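Local coordinates for protein fanconi-associated nuclease 1 homolog (PDB 5Y7Q) that belongs to the Fanconi-associated nuclease 1 family, joining a helix-turn-helix region, a SAP domain and a VRR-NUC domain in a single chain, at residues R195-L198 against M199-N203; L459-E463 against D464-R468; A349-L352 against P353-Q356; L127-A130 against Q131-L135; K281-F284 against Q285-Q288. All coordinates share one frame; numbering follows the deposited sequence.

Interaction 1 (R195-L198 against M199-N203); sequences RLRL and MYFGN
Phe201 N donates to Arg197 O at 2.9 Å with an N-H...O angle of 161°, a regular i to i+4 bond in the last turns of alpha-helix 190-201. Tyr200 N to Leu196 O and Met199 N to Arg195 O are bonds of the same kind. Gly202 N still reaches Leu198 O at 2.9 Å, but Gly202 has already left the helix with a positive phi of 72°, so the chain turns off the helix end and Asn203 continues in an extended conformation. Next to Arg195, the Met199 chain bends at its last torsion (chi3 -64°) and brings its methyl back along the helix: CE lies 3.5 Å from Arg195 CG and 4.1 Å from Leu196 CD2. The polar end of Arg195 goes past this methyl to a salt bridge with Asp240 of helix 236-253. The aliphatic part of Arg197 pairs with Phe201 one turn on, CG coming in the ring plane at the edge, 3.8 Å from Phe201 CD2. Beyond it the guanidinium turns to the loop after the helix, where NH1 of Arg197 is shared by the carbonyls of Leu204 and Gln206. The aromatic side is buried as well: Trp53 meets Tyr200 edge-to-face, His433 does so with Phe201, and helix 42-57 covers Leu196. Between the two aromatic residues themselves, Tyr200 CD2 stands 3.7 Å above the plane of the Phe201 ring. At the exit, Leu198 CD1 rests 3.5 Å from Asn203 N.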
# COMPACT_ATOMS: atom_id res chain seq x y z
N ARG A 195 0.76 -15.85 -11.90
CA ARG A 195 1.69 -16.58 -11.06
C ARG A 195 3.13 -16.22 -11.42
O ARG A 195 3.98 -16.12 -10.52
CB ARG A 195 1.45 -18.09 -11.18
CG ARG A 195 2.44 -18.90 -10.39
CD ARG A 195 2.18 -20.38 -10.46
NE ARG A 195 1.26 -20.82 -9.42
CZ ARG A 195 1.61 -21.53 -8.35
NH1 ARG A 195 2.87 -21.90 -8.14
NH2 ARG A 195 0.67 -21.87 -7.46
N LEU A 196 3.41 -15.97 -12.71
CA LEU A 196 4.77 -15.58 -13.08
C LEU A 196 5.09 -14.17 -12.58
O LEU A 196 6.17 -13.94 -12.01
CB LEU A 196 4.97 -15.66 -14.59
CG LEU A 196 4.86 -17.00 -15.34
CD1 LEU A 196 4.90 -16.71 -16.83
CD2 LEU A 196 5.95 -18.02 -14.97
N ARG A 197 4.17 -13.23 -12.77
CA ARG A 197 4.30 -11.87 -12.24
C ARG A 197 4.61 -11.87 -10.75
O ARG A 197 5.54 -11.20 -10.28
CB ARG A 197 3.01 -11.10 -12.52
CG ARG A 197 3.15 -9.62 -12.49
CD ARG A 197 2.03 -8.97 -13.27
NE ARG A 197 0.73 -9.45 -12.82
CZ ARG A 197 0.12 -9.02 -11.73
NH1 ARG A 197 0.70 -8.10 -10.98
NH2 ARG A 197 -1.05 -9.51 -11.38
N LEU A 198 3.82 -12.62 -9.97
CA LEU A 198 4.02 -12.63 -8.54
C LEU A 198 5.34 -13.31 -8.18
O LEU A 198 6.02 -12.90 -7.25
CB LEU A 198 2.82 -13.28 -7.85
CG LEU A 198 3.17 -14.01 -6.55
CD1 LEU A 198 3.17 -13.03 -5.38
CD2 LEU A 198 2.28 -15.21 -6.27
N MET A 199 5.74 -14.33 -8.94
CA MET A 199 7.06 -14.90 -8.67
C MET A 199 8.19 -13.89 -8.90
O MET A 199 9.15 -13.82 -8.12
CB MET A 199 7.28 -16.17 -9.50
CG MET A 199 7.01 -17.44 -8.74
SD MET A 199 7.21 -18.87 -9.80
CE MET A 199 5.89 -18.51 -10.95
N TYR A 200 8.10 -13.09 -9.97
CA TYR A 200 9.17 -12.14 -10.23
C TYR A 200 9.16 -10.99 -9.23
O TYR A 200 10.22 -10.59 -8.74
CB TYR A 200 9.06 -11.61 -11.66
CG TYR A 200 10.09 -10.55 -12.05
CD1 TYR A 200 11.34 -10.91 -12.53
CD2 TYR A 200 9.79 -9.18 -11.99
CE1 TYR A 200 12.27 -9.96 -12.90
CE2 TYR A 200 10.72 -8.23 -12.37
CZ TYR A 200 11.97 -8.63 -12.83
OH TYR A 200 12.92 -7.71 -13.22
N PHE A 201 7.98 -10.43 -8.91
CA PHE A 201 7.91 -9.22 -8.10
C PHE A 201 7.84 -9.46 -6.61
O PHE A 201 8.09 -8.52 -5.84
CB PHE A 201 6.69 -8.39 -8.49
CG PHE A 201 6.88 -7.58 -9.74
CD1 PHE A 201 7.89 -6.64 -9.83
CD2 PHE A 201 6.04 -7.75 -10.82
CE1 PHE A 201 8.06 -5.89 -10.99
CE2 PHE A 201 6.20 -6.99 -11.98
CZ PHE A 201 7.21 -6.07 -12.08
N GLY A 202 7.53 -10.68 -6.16
CA GLY A 202 7.22 -10.89 -4.76
C GLY A 202 5.89 -10.35 -4.29
O GLY A 202 5.66 -10.30 -3.08
N ASN A 203 4.98 -9.99 -5.20
CA ASN A 203 3.68 -9.39 -4.87
C ASN A 203 2.89 -9.26 -6.17
O ASN A 203 3.46 -9.29 -7.27
CB ASN A 203 3.83 -8.02 -4.21
CG ASN A 203 4.49 -6.99 -5.14
OD1 ASN A 203 3.83 -6.38 -5.99
ND2 ASN A 203 5.78 -6.82 -5.00

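Interaction 2 (L459-E463 against D464-R468); sequences LGRLE and DGSYR
Leu462 CD2 sits over one face of the Tyr467 ring, 3.9 Å from its centroid and 23° off the ring normal, a CH-pi contact that forms the tight part of this interhelical turn. The two side chains cross at about a right angle, and the methyl meets the CG and CD2 side of the ring. Tyr467 has chi1 near +77°, which sets CG between the backbone N and carbonyl carbon and turns the ring back over the preceding turn. Arg468 covers the opposite ring face with its CG, 3.9 Å above the plane, and its guanidinium faces Tyr467 CZ, while Arg461 O approaches the ring edge. Around the Leu462 side chain, Leu508 and Arg509 of helix 505-517 and Leu418 of helix 409-418 close the packing. The other side of the turn is much looser and faces solvent. There Glu463 N bonds three residues back to Gly460 O at 2.7 Å, in a turn that follows the weakly bonded end of helix 452-460, and the chain then swings through Asp464 and Gly465. Ser466 OG gives Asp464 OD2 a weak hydrogen bond of 2.9 Å. Arg461 runs alongside Ser466, its CB 3.7 Å from Ser466 OG, but its NE stays 5.7 Å from Asp464 OD2, too far for an ion pair. Across the turn the contact is therefore mainly apolar, whereas the polar side chains bond weakly within 464-468, as Ser466 does, or to a separate helix, as Glu463 does in its salt bridge to Arg509.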
# COMPACT_ATOMS: atom_id res chain seq x y z
N LEU A 459 24.07 6.53 11.91
CA LEU A 459 23.65 7.39 13.02
C LEU A 459 24.85 7.99 13.75
O LEU A 459 24.76 9.11 14.27
CB LEU A 459 22.81 6.58 14.00
CG LEU A 459 21.53 6.00 13.43
CD1 LEU A 459 20.85 5.24 14.53
CD2 LEU A 459 20.66 7.13 12.90
N GLY A 460 25.97 7.26 13.79
CA GLY A 460 27.17 7.78 14.41
C GLY A 460 27.59 9.12 13.86
O GLY A 460 28.03 9.98 14.62
N ARG A 461 27.40 9.35 12.56
CA ARG A 461 27.83 10.63 11.99
C ARG A 461 27.16 11.82 12.66
O ARG A 461 27.58 12.96 12.42
CB ARG A 461 27.56 10.69 10.48
CG ARG A 461 27.92 9.44 9.71
CD ARG A 461 27.94 9.66 8.19
NE ARG A 461 29.28 9.99 7.72
CZ ARG A 461 29.68 9.91 6.46
NH1 ARG A 461 28.84 9.49 5.52
NH2 ARG A 461 30.93 10.23 6.13
N LEU A 462 26.13 11.59 13.48
CA LEU A 462 25.53 12.66 14.25
C LEU A 462 26.41 13.12 15.42
O LEU A 462 26.28 14.27 15.87
CB LEU A 462 24.16 12.21 14.78
CG LEU A 462 22.98 11.92 13.85
CD1 LEU A 462 21.87 11.23 14.62
CD2 LEU A 462 22.44 13.19 13.21
N GLU A 463 27.31 12.26 15.92
CA GLU A 463 28.15 12.59 17.07
C GLU A 463 29.35 13.46 16.67
O GLU A 463 29.71 14.40 17.39
CB GLU A 463 28.61 11.31 17.77
CG GLU A 463 27.51 10.23 17.88
CD GLU A 463 26.27 10.66 18.68
OE1 GLU A 463 26.36 10.66 19.93
OE2 GLU A 463 25.20 10.97 18.09
N ASP A 464 29.98 13.16 15.53
CA ASP A 464 30.91 14.10 14.91
C ASP A 464 30.12 15.11 14.09
O ASP A 464 28.89 15.19 14.17
CB ASP A 464 31.93 13.35 14.06
CG ASP A 464 31.51 11.94 13.79
OD1 ASP A 464 30.95 11.30 14.71
OD2 ASP A 464 31.73 11.46 12.66
N GLY A 465 30.81 15.92 13.29
CA GLY A 465 30.10 16.90 12.49
C GLY A 465 29.58 16.36 11.17
O GLY A 465 28.65 16.95 10.60
N SER A 466 30.12 15.22 10.73
CA SER A 466 30.04 14.79 9.35
C SER A 466 28.62 14.55 8.84
O SER A 466 28.44 14.36 7.63
CB SER A 466 30.86 13.51 9.20
OG SER A 466 30.62 12.68 10.32
N TYR A 467 27.61 14.55 9.71
CA TYR A 467 26.28 14.16 9.26
C TYR A 467 25.69 15.17 8.27
O TYR A 467 25.01 14.78 7.32
CB TYR A 467 25.35 13.94 10.45
CG TYR A 467 24.81 15.19 11.12
CD1 TYR A 467 25.54 15.86 12.12
CD2 TYR A 467 23.55 15.69 10.78
CE1 TYR A 467 25.03 16.98 12.73
CE2 TYR A 467 23.05 16.81 11.38
CZ TYR A 467 23.79 17.46 12.35
OH TYR A 467 23.27 18.58 12.94
N ARG A 468 25.94 16.46 8.48
CA ARG A 468 25.47 17.47 7.53
C ARG A 468 25.98 17.18 6.12
O ARG A 468 25.20 17.01 5.18
CB ARG A 468 25.91 18.86 7.96
CG ARG A 468 25.34 19.28 9.28
CD ARG A 468 25.54 20.76 9.55
NE ARG A 468 24.83 21.09 10.77
CZ ARG A 468 25.31 20.85 11.98
NH1 ARG A 468 26.52 20.31 12.13
NH2 ARG A 468 24.58 21.17 13.05

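Interaction 3 (A349-L352 against P353-Q356); sequences ARLL and PRLQ. With nucleotides of chain D.
With chi1 at 171° and a bend at chi3 (66°), Arg354 sends its guanidinium back along the proline-kinked alpha-helix 342-358, past Leu351 and on to the nucleotides of chain D. NH2 lies 3.3 Å from Leu351 CD2, and the methyl sits at the edge of the guanidinium, while Arg350 O stands over one face. The same NH2 donates to OP1 of DA2 of chain D at 3.0 Å, almost straight at 171°, and NH1 donates to O3' of DG1 of chain D at 2.9 Å. Both acceptors belong to one phosphodiester, so the planar group spans it edge-on. NE is held by a salt bridge to Glu320 of helix 311-321, which probably fixes the orientation of the group. Arg350 runs nearby, its NH1 3.6 Å from OP2 of DA2 of chain D, with its salt bridge made to Asp553. Within the helix, Pro353 N has no hydrogen to give, and its CD lies beside Ala349 O; the regular bonds resume with Leu355 N to Leu351 O. Leu351 and Leu355 both pack on helix 311-321. At the next residue, Gln356 N donates to Leu352 O at 2.8 Å, and Gln356 OE1 lies 3.3 Å from Leu352 CD1.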
# COMPACT_ATOMS: atom_id res chain seq x y z
N ALA A 349 -4.94 2.50 28.52
CA ALA A 349 -5.15 3.53 29.53
C ALA A 349 -6.59 4.03 29.55
O ALA A 349 -7.07 4.48 30.59
CB ALA A 349 -4.18 4.68 29.32
N ARG A 350 -7.28 4.02 28.40
CA ARG A 350 -8.71 4.35 28.40
C ARG A 350 -9.58 3.15 28.73
O ARG A 350 -10.57 3.28 29.46
CB ARG A 350 -9.13 4.92 27.05
CG ARG A 350 -8.24 6.00 26.52
CD ARG A 350 -8.42 6.06 25.03
NE ARG A 350 -7.62 7.11 24.43
CZ ARG A 350 -7.36 7.20 23.14
NH1 ARG A 350 -7.83 6.26 22.31
NH2 ARG A 350 -6.63 8.21 22.68
N LEU A 351 -9.24 1.98 28.17
CA LEU A 351 -10.12 0.81 28.30
C LEU A 351 -10.17 0.29 29.72
O LEU A 351 -11.24 0.04 30.27
CB LEU A 351 -9.65 -0.31 27.37
CG LEU A 351 -10.22 -0.21 25.99
CD1 LEU A 351 -9.53 -1.24 25.14
CD2 LEU A 351 -11.69 -0.47 26.10
N LEU A 352 -9.01 0.06 30.30
CA LEU A 352 -8.95 -0.51 31.64
C LEU A 352 -9.90 0.16 32.63
O LEU A 352 -10.77 -0.53 33.17
CB LEU A 352 -7.50 -0.48 32.12
CG LEU A 352 -7.03 -1.82 32.65
CD1 LEU A 352 -6.80 -1.74 34.15
CD2 LEU A 352 -8.09 -2.85 32.35
N PRO A 353 -9.85 1.48 32.87
CA PRO A 353 -10.70 2.05 33.93
C PRO A 353 -12.18 1.95 33.62
O PRO A 353 -12.99 1.87 34.55
CB PRO A 353 -10.25 3.51 34.01
CG PRO A 353 -9.01 3.61 33.15
CD PRO A 353 -9.14 2.53 32.13
N ARG A 354 -12.55 1.98 32.34
CA ARG A 354 -13.96 1.88 31.99
C ARG A 354 -14.47 0.46 32.21
O ARG A 354 -15.62 0.27 32.64
CB ARG A 354 -14.14 2.32 30.55
CG ARG A 354 -15.48 2.09 29.99
CD ARG A 354 -15.57 2.83 28.69
NE ARG A 354 -14.66 2.28 27.69
CZ ARG A 354 -14.11 2.99 26.71
NH1 ARG A 354 -14.34 4.29 26.61
NH2 ARG A 354 -13.30 2.40 25.84
N LEU A 355 -13.62 -0.53 31.96
CA LEU A 355 -13.92 -1.91 32.31
C LEU A 355 -13.95 -2.12 33.82
O LEU A 355 -14.81 -2.83 34.35
CB LEU A 355 -12.89 -2.84 31.69
CG LEU A 355 -12.85 -2.73 30.19
CD1 LEU A 355 -11.75 -3.61 29.71
CD2 LEU A 355 -14.20 -3.14 29.61
N GLN A 356 -12.99 -1.54 34.53
CA GLN A 356 -13.00 -1.62 35.98
C GLN A 356 -14.31 -1.09 36.52
O GLN A 356 -14.94 -1.70 37.39
CB GLN A 356 -11.82 -0.85 36.55
CG GLN A 356 -10.49 -1.41 36.18
CD GLN A 356 -9.34 -0.58 36.69
OE1 GLN A 356 -8.28 -1.12 37.02
NE2 GLN A 356 -9.53 0.74 36.76
P DA D 2 -12.46 5.70 23.55
OP1 DA D 2 -12.15 4.27 23.78
OP2 DA D 2 -11.40 6.55 22.97
O5' DA D 2 -13.74 5.81 22.60
C5' DA D 2 -15.06 5.53 23.10
C4' DA D 2 -16.00 5.28 21.95
O4' DA D 2 -16.41 6.55 21.39
C3' DA D 2 -15.36 4.50 20.80
O3' DA D 2 -16.29 3.65 20.18
C2' DA D 2 -14.94 5.60 19.85
C1' DA D 2 -16.08 6.57 20.01
N9 DA D 2 -15.67 7.90 19.62
C8 DA D 2 -14.54 8.56 20.01
N7 DA D 2 -14.40 9.73 19.44
C5 DA D 2 -15.49 9.82 18.60
C6 DA D 2 -15.91 10.81 17.72
N6 DA D 2 -15.26 11.96 17.54
N1 DA D 2 -17.04 10.59 17.02
C2 DA D 2 -17.70 9.44 17.21
N3 DA D 2 -17.40 8.43 18.01
C4 DA D 2 -16.27 8.69 18.68
P DG D 1 -15.62 8.10 28.83
OP1 DG D 1 -16.34 6.91 29.34
OP2 DG D 1 -15.81 9.43 29.48
O5' DG D 1 -14.05 7.81 28.78
C5' DG D 1 -13.25 8.34 27.72
C4' DG D 1 -13.92 8.07 26.38
O4' DG D 1 -14.65 9.24 25.94
C3' DG D 1 -12.97 7.73 25.22
O3' DG D 1 -12.97 6.31 24.96
C2' DG D 1 -13.54 8.52 24.04
C1' DG D 1 -14.87 9.05 24.58
N9 DG D 1 -15.23 10.29 23.93
C8 DG D 1 -14.54 11.48 23.95
N7 DG D 1 -15.08 12.40 23.20
C5 DG D 1 -16.17 11.77 22.62
C6 DG D 1 -17.14 12.26 21.72
O6 DG D 1 -17.23 13.39 21.22
N1 DG D 1 -18.08 11.29 21.39
C2 DG D 1 -18.08 10.00 21.87
N2 DG D 1 -19.07 9.20 21.44
N3 DG D 1 -17.19 9.52 22.72
C4 DG D 1 -16.26 10.46 23.05

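Interaction 4 (L127-A130 against Q131-L135); sequences LELA and QLFGL
Glu128, in an extended backbone conformation at the N-cap position, turns the chain from Leu127 into helix 129-135, and its carbonyl O accepts the first i to i+4 bond, from Leu132 N at 3.0 Å. Phe133 N to Leu129 O and Gly134 N to Ala130 O carry the helix on. The side chain of Gln131 folds back over the start of this turn: its OE1 takes the N-H of Glu128 at 2.8 Å, nearly straight at 170°, although the donor stands 42° out of the amide plane. Glu128 CB lies 3.4 Å from Gln131 OE1, while the carboxylate leads away. On the buried side, Leu129 and Phe133 lie alongside each other and point the same way, Leu129 CD1 touching Phe133 CE1 at 3.6 Å; Leu160 of helix 156-163 packs on both. Leu127 CD2 meets Leu135 CD1 at 3.8 Å, crossing at about a right angle, and both residues touch Leu94 of strand 94-96. Leu127 also pairs by backbone bonds with Arg171, tying strands 126-127 and 171-172. Gln131 thus supplies the N3-to-N-cap half of a capping box, without the reciprocal bond from the Glu128 side chain, where strand 126-127 passes into helix 129-135 in the SAP region.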
# COMPACT_ATOMS: atom_id res chain seq x y z
N LEU A 127 -20.13 -16.51 -23.26
CA LEU A 127 -20.26 -15.20 -22.63
C LEU A 127 -21.50 -15.15 -21.75
O LEU A 127 -22.59 -15.53 -22.18
CB LEU A 127 -20.30 -14.10 -23.70
CG LEU A 127 -19.01 -13.98 -24.54
CD1 LEU A 127 -19.21 -13.18 -25.84
CD2 LEU A 127 -17.89 -13.37 -23.70
N GLU A 128 -21.30 -14.73 -20.50
CA GLU A 128 -22.39 -14.22 -19.68
C GLU A 128 -22.84 -12.87 -20.24
O GLU A 128 -22.07 -12.13 -20.86
CB GLU A 128 -21.95 -14.08 -18.23
CG GLU A 128 -21.79 -15.41 -17.52
CD GLU A 128 -23.12 -16.11 -17.26
OE1 GLU A 128 -24.14 -15.39 -17.06
OE2 GLU A 128 -23.17 -17.37 -17.25
N LEU A 129 -24.12 -12.57 -20.02
CA LEU A 129 -24.70 -11.34 -20.56
C LEU A 129 -23.88 -10.13 -20.19
O LEU A 129 -23.70 -9.22 -21.01
CB LEU A 129 -26.12 -11.19 -20.05
CG LEU A 129 -26.91 -9.96 -20.46
CD1 LEU A 129 -26.82 -9.65 -21.95
CD2 LEU A 129 -28.32 -10.24 -20.06
N ALA A 130 -23.36 -10.10 -18.96
CA ALA A 130 -22.52 -8.98 -18.52
C ALA A 130 -21.27 -8.86 -19.37
O ALA A 130 -20.85 -7.74 -19.71
CB ALA A 130 -22.16 -9.17 -17.05
N GLN A 131 -20.66 -9.99 -19.75
CA GLN A 131 -19.44 -9.95 -20.56
C GLN A 131 -19.76 -9.49 -21.97
O GLN A 131 -19.00 -8.72 -22.57
CB GLN A 131 -18.77 -11.32 -20.59
CG GLN A 131 -18.93 -12.16 -19.33
CD GLN A 131 -18.21 -13.50 -19.45
OE1 GLN A 131 -18.79 -14.57 -19.23
NE2 GLN A 131 -16.94 -13.46 -19.80
N LEU A 132 -20.88 -9.97 -22.51
CA LEU A 132 -21.41 -9.44 -23.76
C LEU A 132 -21.55 -7.93 -23.67
O LEU A 132 -21.24 -7.22 -24.63
CB LEU A 132 -22.76 -10.07 -24.05
CG LEU A 132 -23.47 -9.57 -25.30
CD1 LEU A 132 -22.64 -9.93 -26.50
CD2 LEU A 132 -24.86 -10.17 -25.42
N PHE A 133 -21.98 -7.43 -22.52
CA PHE A 133 -22.12 -5.99 -22.33
C PHE A 133 -20.78 -5.29 -22.28
O PHE A 133 -20.67 -4.12 -22.66
CB PHE A 133 -22.93 -5.70 -21.07
CG PHE A 133 -24.35 -5.41 -21.36
CD1 PHE A 133 -25.16 -6.37 -21.93
CD2 PHE A 133 -24.89 -4.16 -21.09
CE1 PHE A 133 -26.48 -6.10 -22.21
CE2 PHE A 133 -26.21 -3.88 -21.37
CZ PHE A 133 -27.00 -4.86 -21.94
N GLY A 134 -19.75 -5.99 -21.80
CA GLY A 134 -18.41 -5.42 -21.82
C GLY A 134 -17.87 -5.28 -23.23
O GLY A 134 -17.30 -4.25 -23.60
N LEU A 135 -18.06 -6.31 -24.06
CA LEU A 135 -17.55 -6.25 -25.42
C LEU A 135 -18.30 -5.26 -26.31
O LEU A 135 -17.70 -4.66 -27.20
CB LEU A 135 -17.58 -7.66 -26.03
CG LEU A 135 -16.61 -8.62 -25.36
CD1 LEU A 135 -17.16 -10.03 -25.33
CD2 LEU A 135 -15.27 -8.56 -26.06

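Interaction 5 (K281-F284 against Q285-Q288); sequences KLLF and QFAQ
Phe286 N donates to Leu282 O at 3.0 Å and 171°, Ala287 N to Leu283 O and Gln288 N to Phe284 O each at 2.9 Å, and Gln285 N to Lys281 O, so every residue of 285-288 is bonded four back in the middle of helix 273-292. Gln285 also has a tie beyond the helix: its OE1 accepts from Arg249 NH1 of helix 236-253. A bent chain, with chi2 at -136°, places that oxygen beside Lys281, whose extended side chain runs alongside in the same direction; Lys281 CE is 3.6 Å from Gln285 OE1. Farther along the helix, Phe284 CE2 approaches Gln288 NE2 at 3.7 Å, the ring and amide planes inclined at 44°. Tyr303 of helix 296-304 meets Phe284 edge-to-face. The Phe286 ring is laid back over its own helix, with Leu282 O 3.4 Å above its plane and toward the rim. Its far end touches Leu282, CZ lying 3.8 Å from Leu282 CG, while Leu283 CD2 makes a looser apolar contact with Phe286 CD2. Phe252 meets this ring edge-to-face, and leucines of helices 258-264 and 296-304 surround it. The contact is thus the middle of helix 273-292 packed among helices 236-253, 258-264 and 296-304, in an all-helical region of the fold.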
# COMPACT_ATOMS: atom_id res chain seq x y z
N LYS A 281 -3.37 -10.03 8.50
CA LYS A 281 -4.06 -8.83 8.04
C LYS A 281 -5.46 -9.18 7.56
O LYS A 281 -6.43 -8.49 7.89
CB LYS A 281 -3.24 -8.16 6.92
CG LYS A 281 -3.85 -6.85 6.41
CD LYS A 281 -3.01 -6.20 5.30
CE LYS A 281 -3.56 -4.83 4.87
NZ LYS A 281 -2.93 -4.30 3.61
N LEU A 282 -5.58 -10.27 6.81
CA LEU A 282 -6.87 -10.62 6.24
C LEU A 282 -7.89 -10.92 7.33
O LEU A 282 -9.01 -10.40 7.33
CB LEU A 282 -6.69 -11.81 5.30
CG LEU A 282 -7.79 -12.27 4.40
CD1 LEU A 282 -8.02 -11.22 3.38
CD2 LEU A 282 -7.28 -13.53 3.77
N LEU A 283 -7.51 -11.77 8.29
CA LEU A 283 -8.35 -11.97 9.48
C LEU A 283 -8.78 -10.64 10.08
O LEU A 283 -9.96 -10.44 10.41
CB LEU A 283 -7.60 -12.78 10.52
CG LEU A 283 -7.50 -14.25 10.16
CD1 LEU A 283 -6.72 -14.96 11.25
CD2 LEU A 283 -8.89 -14.83 10.02
N PHE A 284 -7.82 -9.72 10.24
CA PHE A 284 -8.14 -8.41 10.80
C PHE A 284 -9.32 -7.77 10.06
O PHE A 284 -10.34 -7.43 10.67
CB PHE A 284 -6.89 -7.52 10.75
CG PHE A 284 -6.97 -6.27 11.59
CD1 PHE A 284 -6.76 -6.32 12.95
CD2 PHE A 284 -7.21 -5.04 11.01
CE1 PHE A 284 -6.83 -5.17 13.71
CE2 PHE A 284 -7.29 -3.89 11.75
CZ PHE A 284 -7.10 -3.95 13.11
N GLN A 285 -9.21 -7.63 8.73
CA GLN A 285 -10.28 -6.97 8.00
C GLN A 285 -11.60 -7.72 8.14
O GLN A 285 -12.67 -7.10 8.26
CB GLN A 285 -9.90 -6.81 6.54
CG GLN A 285 -8.46 -6.44 6.37
CD GLN A 285 -8.25 -5.35 5.34
OE1 GLN A 285 -7.14 -5.19 4.82
NE2 GLN A 285 -9.31 -4.59 5.04
N PHE A 286 -11.55 -9.06 8.14
CA PHE A 286 -12.77 -9.83 8.39
C PHE A 286 -13.43 -9.36 9.67
O PHE A 286 -14.63 -9.08 9.71
CB PHE A 286 -12.46 -11.32 8.49
CG PHE A 286 -12.12 -11.96 7.18
CD1 PHE A 286 -12.15 -11.24 6.01
CD2 PHE A 286 -11.78 -13.31 7.13
CE1 PHE A 286 -11.84 -11.84 4.82
CE2 PHE A 286 -11.47 -13.92 5.95
CZ PHE A 286 -11.50 -13.18 4.78
N ALA A 287 -12.63 -9.25 10.74
CA ALA A 287 -13.14 -8.80 12.02
C ALA A 287 -13.74 -7.40 11.93
O ALA A 287 -14.82 -7.15 12.47
CB ALA A 287 -12.02 -8.83 13.06
N GLN A 288 -13.05 -6.47 11.26
CA GLN A 288 -13.61 -5.13 11.12
C GLN A 288 -14.98 -5.19 10.49
O GLN A 288 -15.94 -4.59 10.98
CB GLN A 288 -12.69 -4.23 10.29
CG GLN A 288 -11.51 -3.70 11.06
CD GLN A 288 -10.74 -2.62 10.31
OE1 GLN A 288 -10.69 -2.63 9.08
NE2 GLN A 288 -10.14 -1.69 11.06

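In the fold
Interaction 1 is the most buried of the five, lying with interaction 5 nearer the centre of the chain, whereas interactions 2, 3 and 4 sit about 32 to 33 Å from it. Helix 236-253 links the two inner contacts, since both Arg195 and Leu198 in one and Leu282 and Gln285 in the other meet it, though their nearest atoms are about 11 Å apart. The outer three differ in chemistry: 127-135 is a capped helix start, 459-468 a weakly bonded turn between helices, and 349-356 the site whose arginines meet nucleotides of chain D. Interactions 2 and 4 are farthest apart, about 63 Å between centres, on opposite sides of the chain's centre.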